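PDB 4HCJ: ThiJ/PfpI domain protein from Brachyspira murdochii, which is of unestablished function but belongs to the DJ-1/PfpI family of the class I glutamine amidotransferase-like clan, probably acts as a hydrolase, and binds magnesium. Local coordinates for residues Gln20-Ala34 and Gly158-Val170. Residues are numbered along the deposited sequence; the frame is centred on the assembly and turned at random.
Sequences QDEEYFESKKIFESA and GPTSSKDFANAVV
At Ile30 a chi1 of -72° sets CG1 next to the backbone N and CG2 on the far side from that nitrogen, spreading the branches over helix 162-170: CG2 meets Ala166 CB at 3.7 Å, while CD1 lies 3.7 Å from Lys163 CB. Ile30 is a knob in the hole formed by Lys163, Ala166, Asn167 and Val170, and the small Ala166 lets the backbones come close, its CA 5.0 Å from Ser27 CA. On the sheet side, Phe31 meets Val170 CG2 at its ring edge and rests on Ile10 of strand 9-13, while Phe165 lies on strand 103-107. The two helices, crossing at -39°, pack side by side on one face of the central sheet in the alpha-beta-alpha sandwich of the DJ-1/PfpI fold. Near their N-terminal ends, Ser162, small enough to sit beside Glu23 CA, turns OG back to donate to Pro159 O (2.8 Å). Pro159 offers its apolar ring to Gln20 and Glu22, whose side chains are joined by a nearly straight hydrogen bond (173°) from Gln20 NE2 to the syn lone pair of Glu22 OE1 (2.9 Å). Replacing Gln20 by an alanine would remove the amide, and the Glu22 carboxylate would probably be freer to turn, with part of the proline ring uncovered. In one of two Glu26 conformers, a water links OE1 to Pro159 O.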
loop_
_atom_site.group_PDB
_atom_site.type_symbol
_atom_site.label_atom_id
_atom_site.label_comp_id
_atom_site.label_asym_id
_atom_site.label_seq_id
_atom_site.Cartn_x
_atom_site.Cartn_y
_atom_site.Cartn_z
ATOM N N GLN A 20 -9.915 0.953 -4.326
ATOM C CA GLN A 20 -10.390 -0.399 -4.574
ATOM C C GLN A 20 -10.916 -1.017 -3.283
ATOM O O GLN A 20 -10.136 -1.360 -2.390
ATOM C CB GLN A 20 -9.269 -1.254 -5.169
ATOM C CG GLN A 20 -9.755 -2.574 -5.729
ATOM C CD GLN A 20 -10.556 -2.395 -6.993
ATOM O OE1 GLN A 20 -10.095 -1.752 -7.940
ATOM N NE2 GLN A 20 -11.779 -2.921 -7.005
ATOM N N ASP A 21 -12.238 -1.163 -3.180
ATOM C CA ASP A 21 -12.845 -1.577 -1.919
ATOM C C ASP A 21 -12.221 -2.841 -1.337
ATOM O O ASP A 21 -11.897 -2.882 -0.150
ATOM C CB ASP A 21 -14.358 -1.822 -2.079
ATOM C CG ASP A 21 -15.122 -0.600 -2.536
ATOM O OD1 ASP A 21 -16.140 -0.259 -1.888
ATOM O OD2 ASP A 21 -14.722 -0.005 -3.557
ATOM N N GLU A 22 -12.075 -3.887 -2.144
ATOM C CA GLU A 22 -11.665 -5.167 -1.580
ATOM C C GLU A 22 -10.271 -5.075 -0.989
ATOM O O GLU A 22 -9.963 -5.668 0.043
ATOM C CB GLU A 22 -11.648 -6.249 -2.659
ATOM C CG GLU A 22 -12.960 -6.451 -3.386
ATOM C CD GLU A 22 -13.046 -5.683 -4.701
ATOM O OE1 GLU A 22 -12.554 -4.530 -4.780
ATOM O OE2 GLU A 22 -13.608 -6.242 -5.676
ATOM N N GLU A 23 -9.407 -4.337 -1.673
ATOM C CA GLU A 23 -8.016 -4.223 -1.237
ATOM C C GLU A 23 -7.936 -3.606 0.143
ATOM O O GLU A 23 -7.143 -4.054 0.983
ATOM C CB GLU A 23 -7.202 -3.396 -2.237
ATOM C CG GLU A 23 -7.056 -4.049 -3.608
ATOM C CD GLU A 23 -6.375 -3.166 -4.636
ATOM O OE1 GLU A 23 -5.973 -2.046 -4.282
ATOM O OE2 GLU A 23 -6.243 -3.602 -5.808
ATOM N N TYR A 24 -8.763 -2.584 0.386
ATOM C CA TYR A 24 -8.821 -1.944 1.684
ATOM C C TYR A 24 -9.572 -2.797 2.715
ATOM O O TYR A 24 -9.009 -3.157 3.756
ATOM C CB TYR A 24 -9.464 -0.546 1.573
ATOM C CG TYR A 24 -9.701 0.088 2.931
ATOM C CD1 TYR A 24 -8.639 0.541 3.720
ATOM C CD2 TYR A 24 -10.991 0.216 3.433
ATOM C CE1 TYR A 24 -8.861 1.097 4.960
ATOM C CE2 TYR A 24 -11.221 0.784 4.674
ATOM C CZ TYR A 24 -10.153 1.224 5.433
ATOM O OH TYR A 24 -10.398 1.791 6.661
ATOM N N PHE A 25 -10.843 -3.094 2.464
ATOM C CA PHE A 25 -11.667 -3.725 3.495
ATOM C C PHE A 25 -11.202 -5.138 3.854
ATOM O O PHE A 25 -11.212 -5.513 5.031
ATOM C CB PHE A 25 -13.151 -3.716 3.103
ATOM C CG PHE A 25 -13.756 -2.336 3.069
ATOM C CD1 PHE A 25 -14.003 -1.629 4.245
ATOM C CD2 PHE A 25 -14.068 -1.739 1.849
ATOM C CE1 PHE A 25 -14.549 -0.346 4.198
ATOM C CE2 PHE A 25 -14.618 -0.458 1.798
ATOM C CZ PHE A 25 -14.853 0.236 2.972
ATOM N N GLU A 26 -10.802 -5.926 2.859
ATOM C CA GLU A 26 -10.383 -7.293 3.149
ATOM C C GLU A 26 -9.039 -7.332 3.863
ATOM O O GLU A 26 -8.829 -8.148 4.759
ATOM C CB GLU A 26 -10.358 -8.147 1.881
ATOM C CG GLU A 26 -11.734 -8.302 1.252
ATOM C CD GLU A 26 -11.728 -9.131 -0.028
ATOM O OE1 GLU A 26 -10.674 -9.704 -0.367
ATOM O OE2 GLU A 26 -12.778 -9.220 -0.694
ATOM N N SER A 27 -8.132 -6.438 3.504
ATOM C CA SER A 27 -6.856 -6.403 4.208
ATOM C C SER A 27 -7.031 -5.881 5.625
ATOM O O SER A 27 -6.403 -6.399 6.554
ATOM C CB SER A 27 -5.784 -5.614 3.446
ATOM O OG SER A 27 -6.049 -4.221 3.380
ATOM N N LYS A 28 -7.904 -4.888 5.792
ATOM C CA LYS A 28 -8.115 -4.286 7.097
ATOM C C LYS A 28 -8.590 -5.334 8.109
ATOM O O LYS A 28 -8.130 -5.357 9.253
ATOM C CB LYS A 28 -9.111 -3.134 6.999
ATOM C CG LYS A 28 -9.430 -2.477 8.338
ATOM C CD LYS A 28 -10.365 -1.285 8.125
ATOM C CE LYS A 28 -10.815 -0.644 9.427
ATOM N NZ LYS A 28 -11.671 0.511 9.130
ATOM N N LYS A 29 -9.501 -6.202 7.692
ATOM C CA LYS A 29 -10.031 -7.209 8.605
ATOM C C LYS A 29 -8.921 -8.144 9.092
ATOM O O LYS A 29 -8.860 -8.488 10.284
ATOM C CB LYS A 29 -11.129 -8.012 7.914
ATOM C CG LYS A 29 -11.835 -8.977 8.828
ATOM C CD LYS A 29 -12.649 -10.009 8.061
ATOM C CE LYS A 29 -13.845 -9.406 7.363
ATOM N NZ LYS A 29 -14.746 -10.477 6.856
ATOM N N ILE A 30 -8.046 -8.542 8.172
ATOM C CA ILE A 30 -6.927 -9.412 8.502
ATOM C C ILE A 30 -5.900 -8.699 9.388
ATOM O O ILE A 30 -5.433 -9.253 10.394
ATOM C CB ILE A 30 -6.315 -9.978 7.217
ATOM C CG1 ILE A 30 -7.288 -11.009 6.619
ATOM C CG2 ILE A 30 -4.934 -10.582 7.451
ATOM C CD1 ILE A 30 -7.020 -11.378 5.170
ATOM N N PHE A 31 -5.556 -7.463 9.045
ATOM C CA PHE A 31 -4.606 -6.706 9.849
ATOM C C PHE A 31 -5.126 -6.529 11.274
ATOM O O PHE A 31 -4.410 -6.781 12.248
ATOM C CB PHE A 31 -4.380 -5.319 9.235
ATOM C CG PHE A 31 -3.639 -5.318 7.912
ATOM C CD1 PHE A 31 -2.743 -6.322 7.575
ATOM C CD2 PHE A 31 -3.843 -4.276 7.018
ATOM C CE1 PHE A 31 -2.067 -6.290 6.375
ATOM C CE2 PHE A 31 -3.166 -4.230 5.826
ATOM C CZ PHE A 31 -2.270 -5.235 5.502
ATOM N N GLU A 32 -6.392 -6.148 11.408
ATOM C CA GLU A 32 -6.973 -5.967 12.735
ATOM C C GLU A 32 -6.985 -7.245 13.548
ATOM O O GLU A 32 -6.566 -7.264 14.702
ATOM C CB GLU A 32 -8.394 -5.431 12.624
ATOM C CG GLU A 32 -8.455 -4.026 12.113
ATOM C CD GLU A 32 -9.869 -3.537 11.971
ATOM O OE1 GLU A 32 -10.058 -2.346 12.196
ATOM O OE2 GLU A 32 -10.779 -4.337 11.645
ATOM N N SER A 33 -7.472 -8.320 12.942
ATOM C CA SER A 33 -7.537 -9.594 13.642
ATOM C C SER A 33 -6.169 -10.008 14.167
ATOM O O SER A 33 -6.071 -10.700 15.181
ATOM C CB SER A 33 -8.087 -10.676 12.723
ATOM O OG SER A 33 -8.041 -11.924 13.384
ATOM N N ALA A 34 -5.116 -9.578 13.478
ATOM C CA ALA A 34 -3.768 -9.918 13.878
ATOM C C ALA A 34 -3.173 -8.962 14.924
ATOM O O ALA A 34 -2.044 -9.169 15.376
ATOM C CB ALA A 34 -2.869 -9.973 12.635
ATOM N N GLY A 158 -3.608 -7.129 -7.227
ATOM C CA GLY A 158 -4.929 -6.533 -7.333
ATOM C C GLY A 158 -5.936 -7.163 -6.404
ATOM O O GLY A 158 -5.585 -7.941 -5.503
ATOM N N PRO A 159 -7.221 -6.837 -6.606
ATOM C CA PRO A 159 -8.226 -7.148 -5.592
ATOM C C PRO A 159 -8.435 -8.638 -5.365
ATOM O O PRO A 159 -8.802 -9.002 -4.252
ATOM C CB PRO A 159 -9.492 -6.454 -6.105
ATOM C CG PRO A 159 -9.224 -6.181 -7.560
ATOM C CD PRO A 159 -7.756 -5.978 -7.679
ATOM N N THR A 160 -8.160 -9.482 -6.372
ATOM C CA THR A 160 -8.301 -10.938 -6.223
ATOM C C THR A 160 -7.284 -11.521 -5.246
ATOM O O THR A 160 -7.421 -12.656 -4.796
ATOM C CB THR A 160 -8.213 -11.710 -7.581
ATOM O OG1 THR A 160 -6.876 -11.658 -8.105
ATOM C CG2 THR A 160 -9.201 -11.146 -8.610
ATOM N N SER A 161 -6.262 -10.745 -4.918
ATOM C CA SER A 161 -5.212 -11.195 -4.019
ATOM C C SER A 161 -5.189 -10.463 -2.681
ATOM O O SER A 161 -4.204 -10.532 -1.958
ATOM C CB SER A 161 -3.853 -11.088 -4.715
ATOM O OG SER A 161 -3.838 -11.931 -5.849
ATOM N N SER A 162 -6.275 -9.777 -2.337
ATOM C CA SER A 162 -6.292 -8.948 -1.135
ATOM C C SER A 162 -5.971 -9.714 0.152
ATOM O O SER A 162 -5.195 -9.232 0.999
ATOM C CB SER A 162 -7.643 -8.236 -0.980
ATOM O OG SER A 162 -7.918 -7.418 -2.099
ATOM N N LYS A 163 -6.583 -10.879 0.319
ATOM C CA LYS A 163 -6.359 -11.648 1.541
ATOM C C LYS A 163 -4.948 -12.242 1.597
ATOM O O LYS A 163 -4.268 -12.190 2.635
ATOM C CB LYS A 163 -7.425 -12.740 1.707
ATOM C CG LYS A 163 -8.823 -12.169 1.885
ATOM C CD LYS A 163 -9.899 -13.259 1.924
ATOM C CE LYS A 163 -11.307 -12.651 1.989
ATOM N NZ LYS A 163 -12.340 -13.677 1.662
ATOM N N ASP A 164 -4.497 -12.796 0.477
ATOM C CA ASP A 164 -3.135 -13.321 0.422
ATOM C C ASP A 164 -2.097 -12.226 0.704
ATOM O O ASP A 164 -1.094 -12.449 1.397
ATOM C CB ASP A 164 -2.855 -13.945 -0.955
ATOM C CG ASP A 164 -3.607 -15.245 -1.185
ATOM O OD1 ASP A 164 -4.056 -15.873 -0.207
ATOM O OD2 ASP A 164 -3.702 -15.658 -2.360
ATOM N N PHE A 165 -2.344 -11.040 0.161
ATOM C CA PHE A 165 -1.491 -9.880 0.378
ATOM C C PHE A 165 -1.438 -9.541 1.863
ATOM O O PHE A 165 -0.365 -9.388 2.443
ATOM C CB PHE A 165 -2.058 -8.701 -0.414
ATOM C CG PHE A 165 -1.440 -7.371 -0.114
ATOM C CD1 PHE A 165 -0.128 -7.089 -0.457
ATOM C CD2 PHE A 165 -2.206 -6.371 0.485
ATOM C CE1 PHE A 165 0.409 -5.824 -0.242
ATOM C CE2 PHE A 165 -1.674 -5.104 0.711
ATOM C CZ PHE A 165 -0.366 -4.835 0.349
ATOM N N ALA A 166 -2.603 -9.382 2.478
ATOM C CA ALA A 166 -2.651 -9.016 3.890
ATOM C C ALA A 166 -1.959 -10.067 4.757
ATOM O O ALA A 166 -1.199 -9.733 5.677
ATOM C CB ALA A 166 -4.091 -8.802 4.325
ATOM N N ASN A 167 -2.211 -11.347 4.475
ATOM C CA ASN A 167 -1.552 -12.400 5.238
ATOM C C ASN A 167 -0.030 -12.333 5.094
ATOM O O ASN A 167 0.703 -12.569 6.064
ATOM C CB ASN A 167 -2.066 -13.782 4.821
ATOM C CG ASN A 167 -3.479 -14.062 5.313
ATOM O OD1 ASN A 167 -3.877 -13.607 6.377
ATOM N ND2 ASN A 167 -4.234 -14.849 4.542
ATOM N N ALA A 168 0.453 -12.029 3.886
ATOM C CA ALA A 168 1.897 -11.916 3.672
ATOM C C ALA A 168 2.494 -10.742 4.448
ATOM O O ALA A 168 3.560 -10.863 5.047
ATOM C CB ALA A 168 2.220 -11.795 2.183
ATOM N N VAL A 169 1.795 -9.604 4.453
ATOM C CA VAL A 169 2.241 -8.445 5.218
ATOM C C VAL A 169 2.285 -8.767 6.719
ATOM O O VAL A 169 3.267 -8.440 7.400
ATOM C CB VAL A 169 1.370 -7.211 4.917
ATOM C CG1 VAL A 169 1.687 -6.067 5.868
ATOM C CG2 VAL A 169 1.569 -6.773 3.465
ATOM N N VAL A 170 1.231 -9.408 7.235
ATOM C CA VAL A 170 1.219 -9.813 8.641
ATOM C C VAL A 170 2.403 -10.743 8.942
ATOM O O VAL A 170 3.039 -10.612 9.991
ATOM C CB VAL A 170 -0.125 -10.475 9.010
ATOM C CG1 VAL A 170 -0.031 -11.175 10.376
ATOM C CG2 VAL A 170 -1.249 -9.435 9.010
HETATM O O HOH W 1 -8.616 -12.081 -1.625
HETATM O O HOH W 2 -10.209 -10.945 -2.800
HETATM O O HOH W 3 -13.889 -12.213 -0.637
#